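PDB 4N6F: putative thiosugar synthase from Amycolatopsis orientalis, which probably forms the carbon-sulphur bond of a 2-thiosugar from a sugar 6-phosphate, with sulphur delivered by a sulphur-carrier protein. Local coordinates for residues 179-184 against 207-212; 160-165 against 190-195; 149-154 against 184-189. All coordinates share one frame; numbering follows the deposited sequence.

Interaction 1: residues 179-184 against 207-212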
# COMPACT_ATOMS: atom_id res chain seq x y z
N ALA A 179 14.92 5.30 -10.33
CA ALA A 179 15.43 6.67 -10.47
C ALA A 179 15.04 7.58 -9.29
O ALA A 179 15.84 8.40 -8.84
CB ALA A 179 14.96 7.28 -11.78
N ILE A 180 13.82 7.42 -8.80
CA ILE A 180 13.34 8.21 -7.66
C ILE A 180 14.03 7.75 -6.37
O ILE A 180 14.42 8.57 -5.55
CB ILE A 180 11.80 8.15 -7.54
CG1 ILE A 180 11.20 8.89 -8.74
CG2 ILE A 180 11.33 8.74 -6.22
CD1 ILE A 180 9.70 8.76 -8.87
N ARG A 181 14.18 6.44 -6.19
CA ARG A 181 14.90 5.89 -5.03
C ARG A 181 16.34 6.42 -4.97
O ARG A 181 16.78 6.89 -3.92
CB ARG A 181 14.93 4.36 -5.07
CG ARG A 181 15.50 3.71 -3.81
CD ARG A 181 15.71 2.20 -4.01
NE ARG A 181 14.48 1.50 -4.42
CZ ARG A 181 14.28 0.87 -5.58
NH1 ARG A 181 13.11 0.29 -5.81
NH2 ARG A 181 15.24 0.79 -6.51
N GLU A 182 17.05 6.34 -6.09
CA GLU A 182 18.40 6.88 -6.19
C GLU A 182 18.46 8.36 -5.86
O GLU A 182 19.37 8.83 -5.18
CB GLU A 182 18.98 6.67 -7.60
CG GLU A 182 20.29 7.42 -7.83
CD GLU A 182 20.87 7.18 -9.21
OE1 GLU A 182 21.67 6.23 -9.38
OE2 GLU A 182 20.55 7.97 -10.12
N LEU A 183 17.49 9.11 -6.38
CA LEU A 183 17.43 10.55 -6.14
C LEU A 183 17.24 10.83 -4.65
O LEU A 183 17.93 11.69 -4.09
CB LEU A 183 16.32 11.17 -6.98
CG LEU A 183 16.12 12.68 -6.91
CD1 LEU A 183 15.37 13.19 -8.13
CD2 LEU A 183 15.36 13.07 -5.65
N ILE A 184 16.34 10.09 -4.01
CA ILE A 184 16.11 10.24 -2.58
C ILE A 184 17.37 9.92 -1.76
O ILE A 184 17.68 10.62 -0.78
CB ILE A 184 14.92 9.38 -2.11
CG1 ILE A 184 13.62 9.95 -2.67
CG2 ILE A 184 14.82 9.37 -0.58
CD1 ILE A 184 12.44 9.02 -2.57
N MET A 207 6.26 5.62 -0.49
CA MET A 207 6.86 5.64 0.83
C MET A 207 7.94 4.57 0.97
O MET A 207 8.95 4.80 1.66
CB MET A 207 5.80 5.43 1.91
CG MET A 207 4.66 6.45 1.86
SD MET A 207 5.20 8.16 1.95
CE MET A 207 5.66 8.27 3.66
N GLU A 208 7.76 3.43 0.31
CA GLU A 208 8.76 2.37 0.34
C GLU A 208 10.02 2.71 -0.46
O GLU A 208 11.03 2.06 -0.30
CB GLU A 208 8.16 1.03 -0.11
CG GLU A 208 7.15 0.52 0.89
CD GLU A 208 6.66 -0.90 0.63
OE1 GLU A 208 7.08 -1.53 -0.37
OE2 GLU A 208 5.86 -1.38 1.44
N LEU A 209 9.95 3.74 -1.30
CA LEU A 209 11.14 4.28 -1.96
C LEU A 209 11.89 5.29 -1.07
O LEU A 209 12.96 5.75 -1.44
CB LEU A 209 10.75 4.98 -3.27
CG LEU A 209 10.06 4.14 -4.35
CD1 LEU A 209 9.77 5.02 -5.54
CD2 LEU A 209 10.90 2.94 -4.76
N GLY A 210 11.32 5.63 0.08
CA GLY A 210 11.88 6.67 0.96
C GLY A 210 11.23 8.05 0.83
O GLY A 210 11.70 9.00 1.43
N ALA A 211 10.17 8.18 0.04
CA ALA A 211 9.46 9.46 -0.03
C ALA A 211 8.95 9.83 1.37
O ALA A 211 8.60 8.96 2.16
CB ALA A 211 8.30 9.41 -1.01
N SER A 212 8.97 11.13 1.68
CA SER A 212 8.44 11.62 2.95
C SER A 212 6.94 11.82 2.86
O SER A 212 6.25 11.84 3.89
CB SER A 212 9.11 12.94 3.33
OG SER A 212 10.48 12.76 3.57
O HOH W 1 13.57 1.24 -1.97

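Interaction 2: residues 160-165 against 190-195. With F6R (fructose -6-phosphate), chain F.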
# COMPACT_ATOMS: atom_id res chain seq x y z
N ALA A 160 11.86 21.27 0.31
CA ALA A 160 11.52 19.91 -0.07
C ALA A 160 11.39 19.87 -1.58
O ALA A 160 11.24 20.92 -2.22
CB ALA A 160 10.21 19.48 0.58
N LEU A 161 11.46 18.67 -2.14
CA LEU A 161 11.40 18.46 -3.58
C LEU A 161 10.20 17.63 -3.93
O LEU A 161 10.03 16.54 -3.40
CB LEU A 161 12.61 17.65 -4.05
CG LEU A 161 13.66 18.33 -4.90
CD1 LEU A 161 14.63 17.26 -5.40
CD2 LEU A 161 13.02 19.06 -6.08
N ARG A 162 9.37 18.12 -4.83
CA ARG A 162 8.31 17.31 -5.40
C ARG A 162 8.86 16.72 -6.69
O ARG A 162 9.43 17.44 -7.52
CB ARG A 162 7.05 18.15 -5.63
CG ARG A 162 6.46 18.74 -4.35
CD ARG A 162 5.81 20.10 -4.57
NE ARG A 162 4.82 20.04 -5.64
CZ ARG A 162 4.64 20.96 -6.59
NH1 ARG A 162 3.73 20.76 -7.53
NH2 ARG A 162 5.36 22.08 -6.63
N VAL A 163 8.72 15.41 -6.84
CA VAL A 163 9.33 14.67 -7.95
C VAL A 163 8.25 13.89 -8.71
O VAL A 163 7.43 13.21 -8.10
CB VAL A 163 10.42 13.71 -7.41
CG1 VAL A 163 10.98 12.83 -8.52
CG2 VAL A 163 11.55 14.51 -6.77
N MET A 164 8.24 14.01 -10.03
CA MET A 164 7.16 13.46 -10.85
C MET A 164 7.27 11.95 -10.95
O MET A 164 8.31 11.43 -11.32
CB MET A 164 7.15 14.07 -12.24
CG MET A 164 6.14 13.43 -13.20
SD MET A 164 5.80 14.41 -14.68
CE MET A 164 4.29 15.23 -14.19
N ALA A 165 6.19 11.27 -10.59
CA ALA A 165 6.10 9.82 -10.68
C ALA A 165 5.71 9.38 -12.09
O ALA A 165 6.30 8.47 -12.65
CB ALA A 165 5.09 9.30 -9.67
N PRO A 190 13.68 16.51 2.10
CA PRO A 190 12.59 15.57 1.90
C PRO A 190 12.03 15.59 0.46
O PRO A 190 11.97 16.65 -0.16
CB PRO A 190 11.52 16.06 2.88
CG PRO A 190 12.28 16.79 3.93
CD PRO A 190 13.40 17.45 3.19
N VAL A 191 11.65 14.41 -0.02
CA VAL A 191 11.07 14.23 -1.34
C VAL A 191 9.58 13.86 -1.21
O VAL A 191 9.21 12.97 -0.43
CB VAL A 191 11.84 13.15 -2.15
CG1 VAL A 191 11.09 12.74 -3.41
CG2 VAL A 191 13.22 13.66 -2.52
N VAL A 192 8.76 14.59 -1.96
CA VAL A 192 7.33 14.35 -2.10
C VAL A 192 7.11 13.77 -3.49
O VAL A 192 7.48 14.39 -4.50
CB VAL A 192 6.50 15.65 -1.96
CG1 VAL A 192 5.02 15.40 -2.17
CG2 VAL A 192 6.72 16.32 -0.60
N VAL A 193 6.54 12.57 -3.57
CA VAL A 193 6.21 11.97 -4.87
C VAL A 193 4.86 12.52 -5.35
O VAL A 193 3.91 12.62 -4.58
CB VAL A 193 6.22 10.43 -4.80
CG1 VAL A 193 5.70 9.81 -6.09
CG2 VAL A 193 7.63 9.93 -4.54
N GLU A 194 4.80 12.89 -6.63
CA GLU A 194 3.66 13.62 -7.16
C GLU A 194 3.52 13.41 -8.67
O GLU A 194 4.51 13.31 -9.39
CB GLU A 194 3.82 15.10 -6.84
CG GLU A 194 2.73 16.03 -7.37
CD GLU A 194 2.92 17.47 -6.91
OE1 GLU A 194 2.31 18.39 -7.52
OE2 GLU A 194 3.70 17.70 -5.94
N GLY A 195 2.27 13.37 -9.13
CA GLY A 195 1.98 13.27 -10.55
C GLY A 195 1.66 11.85 -10.97
O GLY A 195 2.50 10.95 -10.90
C1 F6R F . 0.57 21.46 -8.23
C2 F6R F . -0.74 20.72 -8.27
C3 F6R F . -1.12 19.82 -9.42
C4 F6R F . -0.35 18.51 -9.27
C5 F6R F . -0.96 17.40 -10.14
C6 F6R F . -0.58 16.03 -9.61
O2 F6R F . -1.52 20.80 -7.32
O3 F6R F . -0.89 20.38 -10.71
O4 F6R F . 1.01 18.71 -9.67
O5 F6R F . -2.38 17.49 -10.18
O6 F6R F . -1.04 15.05 -10.55
P F6R F . -2.36 14.19 -10.34
O1P F6R F . -3.46 15.17 -10.67
O2P F6R F . -2.38 13.73 -8.91
O3P F6R F . -2.13 13.06 -11.31

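Interaction 3: residues 149-154 against 184-189. With CA (calcium ion), chain E.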
# COMPACT_ATOMS: atom_id res chain seq x y z
N THR A 149 19.45 18.48 -11.44
CA THR A 149 18.41 19.44 -11.07
C THR A 149 18.15 19.40 -9.56
O THR A 149 18.10 20.44 -8.90
CB THR A 149 17.10 19.14 -11.82
OG1 THR A 149 17.35 19.09 -13.24
CG2 THR A 149 16.04 20.21 -11.53
N ALA A 150 18.00 18.19 -9.03
CA ALA A 150 17.69 18.02 -7.62
C ALA A 150 18.80 18.61 -6.74
O ALA A 150 18.53 19.30 -5.75
CB ALA A 150 17.47 16.55 -7.30
N ARG A 151 20.05 18.35 -7.13
CA ARG A 151 21.19 18.89 -6.40
C ARG A 151 21.29 20.42 -6.45
O ARG A 151 21.64 21.05 -5.45
CB ARG A 151 22.49 18.27 -6.92
CG ARG A 151 22.62 16.80 -6.59
CD ARG A 151 23.97 16.25 -7.06
NE ARG A 151 24.21 14.90 -6.54
CZ ARG A 151 25.12 14.06 -7.03
NH1 ARG A 151 25.88 14.41 -8.08
NH2 ARG A 151 25.26 12.86 -6.50
N ALA A 152 21.01 21.01 -7.60
CA ALA A 152 21.00 22.46 -7.69
C ALA A 152 19.90 23.02 -6.78
O ALA A 152 20.08 24.06 -6.14
CB ALA A 152 20.77 22.90 -9.13
N LEU A 153 18.77 22.33 -6.70
CA LEU A 153 17.66 22.79 -5.87
C LEU A 153 17.96 22.66 -4.38
O LEU A 153 17.61 23.54 -3.59
CB LEU A 153 16.34 22.11 -6.25
CG LEU A 153 15.81 22.59 -7.61
CD1 LEU A 153 14.63 21.74 -8.05
CD2 LEU A 153 15.44 24.07 -7.61
N GLU A 154 18.64 21.58 -4.00
CA GLU A 154 19.09 21.46 -2.62
C GLU A 154 20.11 22.55 -2.29
O GLU A 154 20.04 23.17 -1.24
CB GLU A 154 19.68 20.07 -2.33
CG GLU A 154 20.31 19.98 -0.94
CD GLU A 154 20.67 18.56 -0.50
OE1 GLU A 154 20.67 17.63 -1.34
OE2 GLU A 154 20.95 18.38 0.70
N ILE A 184 16.34 10.09 -4.01
CA ILE A 184 16.11 10.24 -2.58
C ILE A 184 17.37 9.92 -1.76
O ILE A 184 17.68 10.62 -0.78
CB ILE A 184 14.92 9.38 -2.11
CG1 ILE A 184 13.62 9.95 -2.67
CG2 ILE A 184 14.82 9.37 -0.58
CD1 ILE A 184 12.44 9.02 -2.57
N GLU A 185 18.09 8.87 -2.15
CA GLU A 185 19.37 8.53 -1.49
C GLU A 185 20.39 9.66 -1.58
O GLU A 185 21.14 9.88 -0.64
CB GLU A 185 20.00 7.27 -2.10
CG GLU A 185 19.21 5.99 -1.84
CD GLU A 185 19.79 4.77 -2.56
OE1 GLU A 185 20.84 4.89 -3.22
OE2 GLU A 185 19.19 3.68 -2.46
N GLN A 186 20.42 10.36 -2.70
CA GLN A 186 21.46 11.37 -2.96
C GLN A 186 21.14 12.76 -2.43
O GLN A 186 22.03 13.60 -2.29
CB GLN A 186 21.72 11.47 -4.47
CG GLN A 186 22.47 10.27 -5.04
CD GLN A 186 23.82 10.05 -4.37
OE1 GLN A 186 24.16 8.93 -4.02
NE2 GLN A 186 24.58 11.12 -4.17
N ILE A 187 19.86 13.00 -2.13
CA ILE A 187 19.37 14.34 -1.81
C ILE A 187 19.09 14.44 -0.31
O ILE A 187 18.57 13.52 0.28
CB ILE A 187 18.12 14.65 -2.66
CG1 ILE A 187 18.49 14.68 -4.15
CG2 ILE A 187 17.47 15.96 -2.27
CD1 ILE A 187 19.60 15.65 -4.52
N GLY A 188 19.47 15.56 0.29
CA GLY A 188 19.32 15.76 1.73
C GLY A 188 18.01 16.39 2.16
O GLY A 188 17.74 16.50 3.35
N ILE A 189 17.18 16.82 1.22
CA ILE A 189 15.90 17.41 1.59
C ILE A 189 14.78 16.40 1.35
O ILE A 189 14.92 15.52 0.49
CB ILE A 189 15.62 18.74 0.88
CG1 ILE A 189 15.79 18.62 -0.63
CG2 ILE A 189 16.57 19.81 1.41
CD1 ILE A 189 15.27 19.83 -1.38
CA CA E . 18.86 18.55 4.66
O HOH W 2 23.94 14.91 -3.80
O HOH W 3 20.09 19.66 2.69
O HOH W 4 19.93 20.29 5.64

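Interaction 1: residues 179-184 against 207-212
In this TIM barrel, outer helix 177-186 packs against the turn that follows the next outer helix, 200-208. Ile-184 CD1 presses on the backbone of that turn, 3.5 Å from Leu-209 O. Ile-184 CD1 also lies 3.6 Å from Ala-211 N. CG1 stands anti to the carbonyl carbon (chi1 -69°), so the other branch, Ile-184 CG2, is left to face Gly-210 O at 3.7 Å. Leu-209 answers with both methyls. Leu-209 CD1 touches Ile-180 CG2 at 4.1 Å, the two side chains crossing obliquely. Leu-209 CD2 meets Arg-181 NH1 at 3.6 Å, with the arginine chain running about perpendicular to the leucine.

Behind this shell, a Schellman motif shapes the turn, with Gly-210 at positive phi (98°). A beta carbon there would jam against the preceding carbonyl O and crowd Ile-184 CG2. Strand 191-194 backs Ile-184 through Val-191. Glu-208 is anchored to Ser-243 and to Ser-199 and Arg-201 of the second subunit. Arg-181 leaves its backbone with CG anti to N and bends at chi3 (-56°). A single water accepts from Arg-181 NE at 2.6 Å and donates to Glu-208 O at 3.1 Å.

Interaction 2: residues 160-165 against 190-195
Arg-162 leaves strand 161-164 on the same sheet face as Val-192, Met-164 and Glu-194. Arg-162 CB already lies 3.4 Å from Glu-194 OE2. Arg-162 CG is anti to the carbonyl carbon and packs 3.9 Å from Val-192 CB, the two side chains lying side by side and pointing the same way. A bend at chi2 places CD beside Glu-194 OE2, and a second at chi3 helps turn the guanidinium side-on to the carboxylate. Arg-162 NE donates to the syn lone pair of Glu-194 OE2 at 2.6 Å, within the guanidinium plane. Arg-162 NH1 donates almost straight (177°) to Glu-194 OE1 at 2.8 Å, from above the carboxylate plane. The two flat groups lie 33° apart in this two-pronged salt bridge.

Arg-162 NH1 also approaches C1 of the bound fructose 6-phosphate at 3.3 Å and has a second charged partner in Asp-112. NH2 bonds to Leu-140 O. Glu-194 reaches out extended, and Glu-194 OE1 takes a hydrogen bond from the sugar O4 at 2.5 Å. The arginine would be expected to keep this carboxylate ionised. A leucine here would remove both prongs of the salt bridge and would probably leave the buried Glu-194 less firmly aimed at the sugar.

Beneath these groups the strands run parallel. Five backbone hydrogen bonds join them, from Leu-161 N to Pro-190 O at one end to Ala-165 N to Glu-194 O at the other. On the opposite face, Val-163 CG2 meets Val-191 CG1 at 3.8 Å, and helix 177-186 packs over both valines. Gly-195 passes beside the ligand. This is a beta-alpha-beta unit of a TIM barrel, with an apolar face under its helix and charged groups lining the ligand pocket.

Interaction 3: residues 149-154 against 184-189
Glu-154 stretches out from helix 147-156 with CG anti to the backbone N (chi1 173°) and an extended chain beyond. This carries its carboxylate to the turn after helix 177-186. Gly-188 N donates to Glu-154 OE1 at 2.9 Å in a nearly straight bond, arriving from above the carboxylate plane. A beta carbon on Gly-188 would run into OE2. Glu-154 OE2 accepts from a water oxygen at 2.5 Å, and that water also binds a calcium ion. Gly-188 O binds the same ion directly, at 2.7 Å.

The helices are adjacent in the outer layer of the TIM barrel, and Ile-187 fills the apolar part of the seam between them. Its CG1 is anti to the carbonyl carbon, and a bend at chi2 (-56°) swings CD1 back toward the first helix. There Ile-187 CD1 sits 3.6 Å from Ala-150 CB and 3.8 Å from Arg-151 CG. Its other branch, CG2, faces Glu-154 OE1. Ile-189 turns its CG2 anti to the carbonyl carbon, and Ile-189 CG2 lies 4.4 Å from Glu-154 CG. Arg-151 is extended from CG to NE and runs along the exposed side. A water donates to Gln-186 O at 2.8 Å and accepts a weak bond from Arg-151 NE.

From the N terminus, the chain passes 149-154, 160-165 and 179-184 before any contact closes. Residues 184-189 then close interaction 3, 190-195 close interaction 2 and 207-212 close interaction 1. The contacts close in the order in which they opened, so all three cross and none nests within another. Interaction 2 joins two successive barrel strands. Interaction 3 ties the end of helix 177-186 and its following turn to the helix before, 147-156; interaction 1 ties the helix to the turn after helix 200-208. They share Ile-184. Leu-161 packs on Ala-150 and Leu-153, while Ile-184 packs on Val-191, tying the helical layer to the strands. Ser-212 N probably bonds to Val-191 O, leading on to the next strand.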